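Long-range contacts in beta-N-acetylhexosaminidase (Microbacterium sp. HJ5, PDB 7BWG), which probably hydrolyses terminal non-reducing N-acetyl-D-hexosamine residues from N-acetyl-beta-D-hexosaminides, as a family 20 glycoside hydrolase: residues 396-406 against 415-425; 50-58 against 108-116. All coordinates share one frame; numbering follows the deposited sequence.

Interaction 1 (396-406 against 415-425); sequences ADAIYLDMKYP and WANGPTSVQRA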
# COMPACT_ATOMS: atom_id res chain seq x y z
N ALA A 396 -19.58 -12.60 21.69
CA ALA A 396 -18.93 -13.87 21.97
C ALA A 396 -19.95 -14.98 22.19
O ALA A 396 -19.85 -16.06 21.60
CB ALA A 396 -18.02 -13.74 23.19
N ASP A 397 -20.95 -14.73 23.04
CA ASP A 397 -21.97 -15.73 23.29
C ASP A 397 -22.79 -16.04 22.05
O ASP A 397 -23.33 -17.15 21.93
CB ASP A 397 -22.89 -15.27 24.43
CG ASP A 397 -23.59 -13.96 24.11
OD1 ASP A 397 -23.12 -13.23 23.22
OD2 ASP A 397 -24.62 -13.66 24.75
N ALA A 398 -22.88 -15.10 21.11
CA ALA A 398 -23.70 -15.27 19.91
C ALA A 398 -22.90 -15.79 18.72
O ALA A 398 -23.11 -16.92 18.27
CB ALA A 398 -24.38 -13.95 19.55
N ILE A 399 -21.95 -15.00 18.23
CA ILE A 399 -21.40 -15.20 16.89
C ILE A 399 -20.00 -15.79 16.90
O ILE A 399 -19.45 -16.07 15.82
CB ILE A 399 -21.44 -13.89 16.08
CG1 ILE A 399 -21.74 -14.21 14.62
CG2 ILE A 399 -20.15 -13.11 16.25
CD1 ILE A 399 -23.09 -14.87 14.44
N TYR A 400 -19.40 -16.02 18.07
CA TYR A 400 -18.08 -16.64 18.12
C TYR A 400 -18.18 -18.08 17.63
O TYR A 400 -18.67 -18.96 18.35
CB TYR A 400 -17.52 -16.58 19.54
CG TYR A 400 -16.59 -15.41 19.77
CD1 TYR A 400 -16.55 -14.36 18.87
CD2 TYR A 400 -15.75 -15.37 20.87
CE1 TYR A 400 -15.71 -13.28 19.08
CE2 TYR A 400 -14.90 -14.29 21.08
CZ TYR A 400 -14.89 -13.26 20.18
OH TYR A 400 -14.05 -12.19 20.38
N LEU A 401 -17.70 -18.32 16.41
CA LEU A 401 -17.82 -19.63 15.78
C LEU A 401 -16.88 -20.67 16.37
O LEU A 401 -17.07 -21.87 16.11
CB LEU A 401 -17.58 -19.50 14.27
CG LEU A 401 -18.55 -18.56 13.56
CD1 LEU A 401 -18.20 -18.42 12.09
CD2 LEU A 401 -19.99 -19.04 13.73
N ASP A 402 -15.88 -20.25 17.14
CA ASP A 402 -15.00 -21.19 17.83
C ASP A 402 -15.58 -21.68 19.15
O ASP A 402 -14.92 -22.45 19.85
CB ASP A 402 -13.64 -20.55 18.09
CG ASP A 402 -13.70 -19.44 19.12
OD1 ASP A 402 -14.47 -18.49 18.92
OD2 ASP A 402 -12.98 -19.54 20.14
N MET A 403 -16.79 -21.24 19.51
CA MET A 403 -17.41 -21.66 20.76
C MET A 403 -18.06 -23.02 20.60
O MET A 403 -18.74 -23.29 19.60
CB MET A 403 -18.44 -20.62 21.21
CG MET A 403 -18.59 -20.53 22.72
SD MET A 403 -17.10 -19.91 23.53
CE MET A 403 -17.07 -18.21 22.94
N LYS A 404 -17.86 -23.88 21.60
CA LYS A 404 -18.36 -25.25 21.56
C LYS A 404 -19.85 -25.30 21.26
O LYS A 404 -20.61 -24.39 21.62
CB LYS A 404 -18.10 -25.95 22.90
CG LYS A 404 -16.86 -26.83 22.95
CD LYS A 404 -16.60 -27.30 24.37
CE LYS A 404 -15.67 -28.49 24.41
NZ LYS A 404 -16.28 -29.70 23.78
N TYR A 405 -20.28 -26.37 20.58
CA TYR A 405 -21.70 -26.66 20.48
C TYR A 405 -22.18 -27.30 21.77
O TYR A 405 -21.43 -28.05 22.41
CB TYR A 405 -21.99 -27.60 19.31
CG TYR A 405 -22.07 -26.96 17.94
CD1 TYR A 405 -23.27 -26.46 17.46
CD2 TYR A 405 -20.96 -26.90 17.11
CE1 TYR A 405 -23.36 -25.88 16.20
CE2 TYR A 405 -21.03 -26.32 15.85
CZ TYR A 405 -22.24 -25.82 15.40
OH TYR A 405 -22.32 -25.25 14.15
N PRO A 406 -23.41 -27.02 22.19
CA PRO A 406 -23.96 -27.77 23.34
C PRO A 406 -24.23 -29.22 23.01
O PRO A 406 -24.16 -30.07 23.91
CB PRO A 406 -25.25 -27.01 23.66
CG PRO A 406 -25.63 -26.36 22.38
CD PRO A 406 -24.35 -26.01 21.69
N TRP A 415 -15.86 -20.41 26.98
CA TRP A 415 -15.55 -19.40 27.98
C TRP A 415 -16.58 -18.27 28.03
O TRP A 415 -16.53 -17.48 28.98
CB TRP A 415 -14.16 -18.81 27.73
CG TRP A 415 -14.01 -18.11 26.41
CD1 TRP A 415 -13.45 -18.62 25.27
CD2 TRP A 415 -14.42 -16.77 26.09
NE1 TRP A 415 -13.49 -17.68 24.27
CE2 TRP A 415 -14.07 -16.54 24.75
CE3 TRP A 415 -15.03 -15.74 26.81
CZ2 TRP A 415 -14.33 -15.33 24.11
CZ3 TRP A 415 -15.29 -14.54 26.18
CH2 TRP A 415 -14.94 -14.35 24.84
N ALA A 416 -17.47 -18.16 27.05
CA ALA A 416 -18.48 -17.11 27.07
C ALA A 416 -19.44 -17.32 28.24
O ALA A 416 -19.14 -16.93 29.37
CB ALA A 416 -19.25 -17.08 25.75
N ASN A 417 -20.58 -17.93 27.97
CA ASN A 417 -21.50 -18.39 29.01
C ASN A 417 -21.92 -19.82 28.72
O ASN A 417 -23.10 -20.18 28.75
CB ASN A 417 -22.72 -17.47 29.12
CG ASN A 417 -22.34 -16.02 29.36
OD1 ASN A 417 -21.58 -15.71 30.28
ND2 ASN A 417 -22.87 -15.12 28.54
N GLY A 418 -20.93 -20.66 28.44
CA GLY A 418 -21.16 -22.03 28.06
C GLY A 418 -21.06 -22.21 26.56
O GLY A 418 -20.68 -21.30 25.82
N PRO A 419 -21.37 -23.41 26.08
CA PRO A 419 -21.43 -23.64 24.63
C PRO A 419 -22.53 -22.79 23.99
O PRO A 419 -23.47 -22.34 24.65
CB PRO A 419 -21.74 -25.13 24.51
CG PRO A 419 -21.31 -25.72 25.81
CD PRO A 419 -21.56 -24.66 26.84
N THR A 420 -22.39 -22.58 22.68
CA THR A 420 -23.30 -21.73 21.92
C THR A 420 -24.13 -22.62 20.99
O THR A 420 -23.59 -23.24 20.07
CB THR A 420 -22.53 -20.68 21.12
OG1 THR A 420 -21.91 -19.76 22.02
CG2 THR A 420 -23.47 -19.93 20.19
N SER A 421 -25.44 -22.67 21.24
CA SER A 421 -26.33 -23.36 20.34
C SER A 421 -26.55 -22.53 19.07
O SER A 421 -26.36 -21.31 19.06
CB SER A 421 -27.67 -23.65 21.01
OG SER A 421 -28.35 -22.45 21.35
N VAL A 422 -26.94 -23.22 18.00
CA VAL A 422 -27.26 -22.53 16.75
C VAL A 422 -28.37 -21.52 16.99
O VAL A 422 -28.38 -20.43 16.40
CB VAL A 422 -27.63 -23.54 15.65
CG1 VAL A 422 -28.06 -22.83 14.38
CG2 VAL A 422 -26.46 -24.47 15.37
N GLN A 423 -29.32 -21.85 17.86
CA GLN A 423 -30.38 -20.91 18.22
C GLN A 423 -29.81 -19.71 18.95
O GLN A 423 -30.16 -18.56 18.65
CB GLN A 423 -31.43 -21.62 19.08
CG GLN A 423 -32.35 -20.67 19.83
CD GLN A 423 -33.70 -21.29 20.13
OE1 GLN A 423 -33.86 -22.51 20.07
NE2 GLN A 423 -34.67 -20.45 20.46
N ARG A 424 -28.93 -19.94 19.93
CA ARG A 424 -28.33 -18.84 20.67
C ARG A 424 -27.46 -17.97 19.77
O ARG A 424 -27.35 -16.76 20.00
CB ARG A 424 -27.52 -19.40 21.84
CG ARG A 424 -26.79 -18.37 22.67
CD ARG A 424 -25.50 -18.96 23.19
NE ARG A 424 -25.14 -18.42 24.50
CZ ARG A 424 -24.03 -18.74 25.14
NH1 ARG A 424 -23.16 -19.58 24.60
NH2 ARG A 424 -23.78 -18.21 26.33
N ALA A 425 -26.84 -18.57 18.75
CA ALA A 425 -26.11 -17.78 17.76
C ALA A 425 -27.03 -16.89 16.94
O ALA A 425 -26.56 -15.92 16.33
CB ALA A 425 -25.32 -18.71 16.84

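Interaction 2 (50-58 against 108-116); sequences DAASALSAL and LFYGVQTLG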
# COMPACT_ATOMS: atom_id res chain seq x y z
N ASP A 50 -17.43 -13.05 -15.45
CA ASP A 50 -17.11 -14.12 -14.52
C ASP A 50 -18.29 -14.51 -13.63
O ASP A 50 -18.23 -15.57 -13.00
CB ASP A 50 -15.93 -13.71 -13.64
N ALA A 51 -19.33 -13.68 -13.54
CA ALA A 51 -20.52 -14.07 -12.79
C ALA A 51 -21.16 -15.32 -13.38
O ALA A 51 -21.74 -16.13 -12.64
CB ALA A 51 -21.52 -12.92 -12.74
N ALA A 52 -21.07 -15.50 -14.70
CA ALA A 52 -21.52 -16.74 -15.32
C ALA A 52 -20.67 -17.92 -14.88
O ALA A 52 -21.19 -19.00 -14.60
CB ALA A 52 -21.52 -16.60 -16.84
N SER A 53 -19.35 -17.72 -14.80
CA SER A 53 -18.47 -18.77 -14.31
C SER A 53 -18.76 -19.10 -12.85
O SER A 53 -18.67 -20.25 -12.43
CB SER A 53 -17.01 -18.36 -14.49
OG SER A 53 -16.63 -17.39 -13.52
N ALA A 54 -19.12 -18.08 -12.06
CA ALA A 54 -19.53 -18.32 -10.69
C ALA A 54 -20.83 -19.11 -10.62
O ALA A 54 -21.04 -19.89 -9.69
CB ALA A 54 -19.67 -17.00 -9.93
N LEU A 55 -21.71 -18.93 -11.61
CA LEU A 55 -22.94 -19.71 -11.67
C LEU A 55 -22.69 -21.11 -12.21
O LEU A 55 -23.32 -22.07 -11.76
CB LEU A 55 -23.98 -18.98 -12.53
CG LEU A 55 -25.34 -19.65 -12.71
CD1 LEU A 55 -26.08 -19.73 -11.38
CD2 LEU A 55 -26.17 -18.88 -13.73
N SER A 56 -21.76 -21.25 -13.16
CA SER A 56 -21.44 -22.56 -13.70
C SER A 56 -20.79 -23.45 -12.65
O SER A 56 -21.11 -24.64 -12.55
CB SER A 56 -20.54 -22.42 -14.93
OG SER A 56 -21.07 -21.49 -15.85
N ALA A 57 -19.87 -22.89 -11.86
CA ALA A 57 -19.28 -23.65 -10.77
C ALA A 57 -20.31 -23.97 -9.69
O ALA A 57 -20.19 -24.99 -9.00
CB ALA A 57 -18.11 -22.88 -10.16
N LEU A 58 -21.33 -23.11 -9.53
CA LEU A 58 -22.43 -23.42 -8.64
C LEU A 58 -23.24 -24.61 -9.12
O LEU A 58 -23.96 -25.22 -8.32
CB LEU A 58 -23.34 -22.20 -8.48
CG LEU A 58 -23.12 -21.37 -7.22
CD1 LEU A 58 -23.72 -19.99 -7.37
CD2 LEU A 58 -23.69 -22.08 -6.00
N LEU A 108 -24.75 -8.61 -8.36
CA LEU A 108 -25.00 -9.77 -9.21
C LEU A 108 -24.42 -11.03 -8.58
O LEU A 108 -25.05 -12.10 -8.63
CB LEU A 108 -24.39 -9.53 -10.60
CG LEU A 108 -25.05 -10.19 -11.81
CD1 LEU A 108 -24.37 -9.71 -13.08
CD2 LEU A 108 -25.01 -11.71 -11.74
N PHE A 109 -23.24 -10.93 -7.97
CA PHE A 109 -22.62 -12.10 -7.35
C PHE A 109 -23.49 -12.66 -6.24
O PHE A 109 -23.63 -13.88 -6.11
CB PHE A 109 -21.23 -11.74 -6.82
CG PHE A 109 -20.45 -12.93 -6.34
CD1 PHE A 109 -20.00 -13.88 -7.24
CD2 PHE A 109 -20.18 -13.10 -4.99
CE1 PHE A 109 -19.28 -14.97 -6.81
CE2 PHE A 109 -19.46 -14.20 -4.55
CZ PHE A 109 -19.01 -15.14 -5.46
N TYR A 110 -24.08 -11.79 -5.42
CA TYR A 110 -24.95 -12.26 -4.36
C TYR A 110 -26.28 -12.75 -4.91
O TYR A 110 -26.91 -13.64 -4.32
CB TYR A 110 -25.15 -11.16 -3.32
CG TYR A 110 -23.85 -10.72 -2.69
CD1 TYR A 110 -22.85 -11.64 -2.42
CD2 TYR A 110 -23.62 -9.39 -2.38
CE1 TYR A 110 -21.66 -11.26 -1.85
CE2 TYR A 110 -22.43 -8.99 -1.81
CZ TYR A 110 -21.45 -9.93 -1.54
OH TYR A 110 -20.26 -9.55 -0.98
N GLY A 111 -26.74 -12.17 -6.02
CA GLY A 111 -27.89 -12.73 -6.71
C GLY A 111 -27.58 -14.06 -7.36
O GLY A 111 -28.43 -14.96 -7.41
N VAL A 112 -26.35 -14.22 -7.87
CA VAL A 112 -25.93 -15.51 -8.38
C VAL A 112 -25.79 -16.52 -7.25
O VAL A 112 -25.97 -17.72 -7.46
CB VAL A 112 -24.62 -15.35 -9.18
CG1 VAL A 112 -23.46 -16.08 -8.50
CG2 VAL A 112 -24.80 -15.86 -10.61
N GLN A 113 -25.51 -16.05 -6.03
CA GLN A 113 -25.44 -16.95 -4.89
C GLN A 113 -26.83 -17.41 -4.48
O GLN A 113 -27.01 -18.57 -4.07
CB GLN A 113 -24.74 -16.27 -3.71
CG GLN A 113 -23.24 -16.10 -3.89
CD GLN A 113 -22.54 -17.41 -4.21
OE1 GLN A 113 -22.91 -18.47 -3.71
NE2 GLN A 113 -21.51 -17.34 -5.06
N THR A 114 -27.83 -16.53 -4.58
CA THR A 114 -29.20 -16.92 -4.25
C THR A 114 -29.74 -17.95 -5.24
O THR A 114 -30.58 -18.78 -4.86
CB THR A 114 -30.10 -15.69 -4.22
OG1 THR A 114 -29.41 -14.60 -3.61
CG2 THR A 114 -31.37 -15.97 -3.43
N LEU A 115 -29.27 -17.91 -6.49
CA LEU A 115 -29.69 -18.91 -7.47
C LEU A 115 -29.31 -20.31 -7.02
O LEU A 115 -30.11 -21.25 -7.14
CB LEU A 115 -29.08 -18.58 -8.83
CG LEU A 115 -29.74 -19.11 -10.12
CD1 LEU A 115 -29.61 -20.63 -10.26
CD2 LEU A 115 -31.20 -18.69 -10.18
N GLY A 116 -28.09 -20.48 -6.50
CA GLY A 116 -27.66 -21.79 -6.04
C GLY A 116 -28.54 -22.33 -4.93
O GLY A 116 -28.93 -23.50 -4.94

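Interaction 1 (396-406 against 415-425)
T420 is hydrogen-bonded to two carbonyls of 396-406, while M403 lies against W415 in a Met-aromatic contact; both features belong to the chain that follows strand 391-393 in the family 20 catalytic domain, a TIM barrel. T420 N donates to K404 O over 2.8 Å. The hydroxyl OG1 gives its proton to D397 O at 3.0 Å, reaching it from above the carbonyl plane. R424 lies close to the same carbonyl: D397 O and CB lie over one face of its guanidinium, whereas G418 O sits near the guanidinium plane and accepts from NH1 at 3.3 Å. The D397 carboxylate turns to another partner, with OD1 bonded to the backbone N of Y370.

The aromatic contacts centre on W415. M403 is bent at chi2 and chi3 (66° and 68°), which folds CE over the five-membered ring, 4.0 Å from its centroid, with SD above the same ring. Y400 meets the indole rim to rim, the planes at 71°, and A396 CB packs against W415 CH2 at 3.5 Å.

Apolar contacts finish the far end. P406 CG touches S421 CB, and V422 CG2 meets the edge of Y405 in its ring plane, 3.5 Å from CE1.

Interaction 2 (50-58 against 108-116)
V112 projects from 108-116 as a knob into a hole formed by A51, A54, L55 and L58, one knob-into-hole contact in this helix pair of the family 20 domain 2. The axes, which approach to 9.6 Å and run nearly the same way, 19° apart, are consistent with it.

The two methyls of V112 divide the hole. CG1 is directed to A54 CB, 4.2 Å away, and to L58 CD1, while CG2 lies 3.8 Å from L55 CB and also rests on the backbone O of A51. Cutting V112 back to an alanine removes both methyls and is likely to open a gap among A51, A54, L55 and L58, leaving the L58 methyl CD1 without CG1 as its neighbour.

Flanking residues differ in how they approach. F109 has CG anti to the backbone N (chi1 -172°), which swings its ring toward the other helix, and A54 CB meets the ring at its edge, near the plane, 3.7 Å from CE1. Q113 CG stands over one face of that ring, and H226 brings a further ring to F109 from the catalytic-domain part of the chain. At the N-terminal end A51 CB touches L108 CD2 at 3.8 Å. L55, with its CG likewise turned from its own N (chi1 -180°), crosses L115 at a slant, the two CD1 methyls 3.8 Å apart. Beneath the pair, L78 of strand 76-80 touches L55, L108 and V112, which sets both helices on the sheet.

L58 closes the C-terminal end, where its side chain packs over the backbone of G116, with L58 CD2 4.0 Å from G116 CA.

From the N terminus, helix 50-58 comes first; the chain then adds strands 76-80, 89-93 and 98-102 before helix 105-118 returns to it, so interaction 2 closes a 49-residue connection within domain 2. The chain next runs through most of the catalytic domain. Interaction 1 opens only after strand 391-393 and closes a much shorter loop of eight residues without helix or strand; its second segment runs into helix 422-426. The two closures follow in series, neither nesting nor crossing. Their centres lie 31 Å apart, with nearest atoms about 16 Å from each other: one joins two helices beside the domain 2 sheet, the other joins the chain after strand 391-393 to the turn leading into helix 422-426.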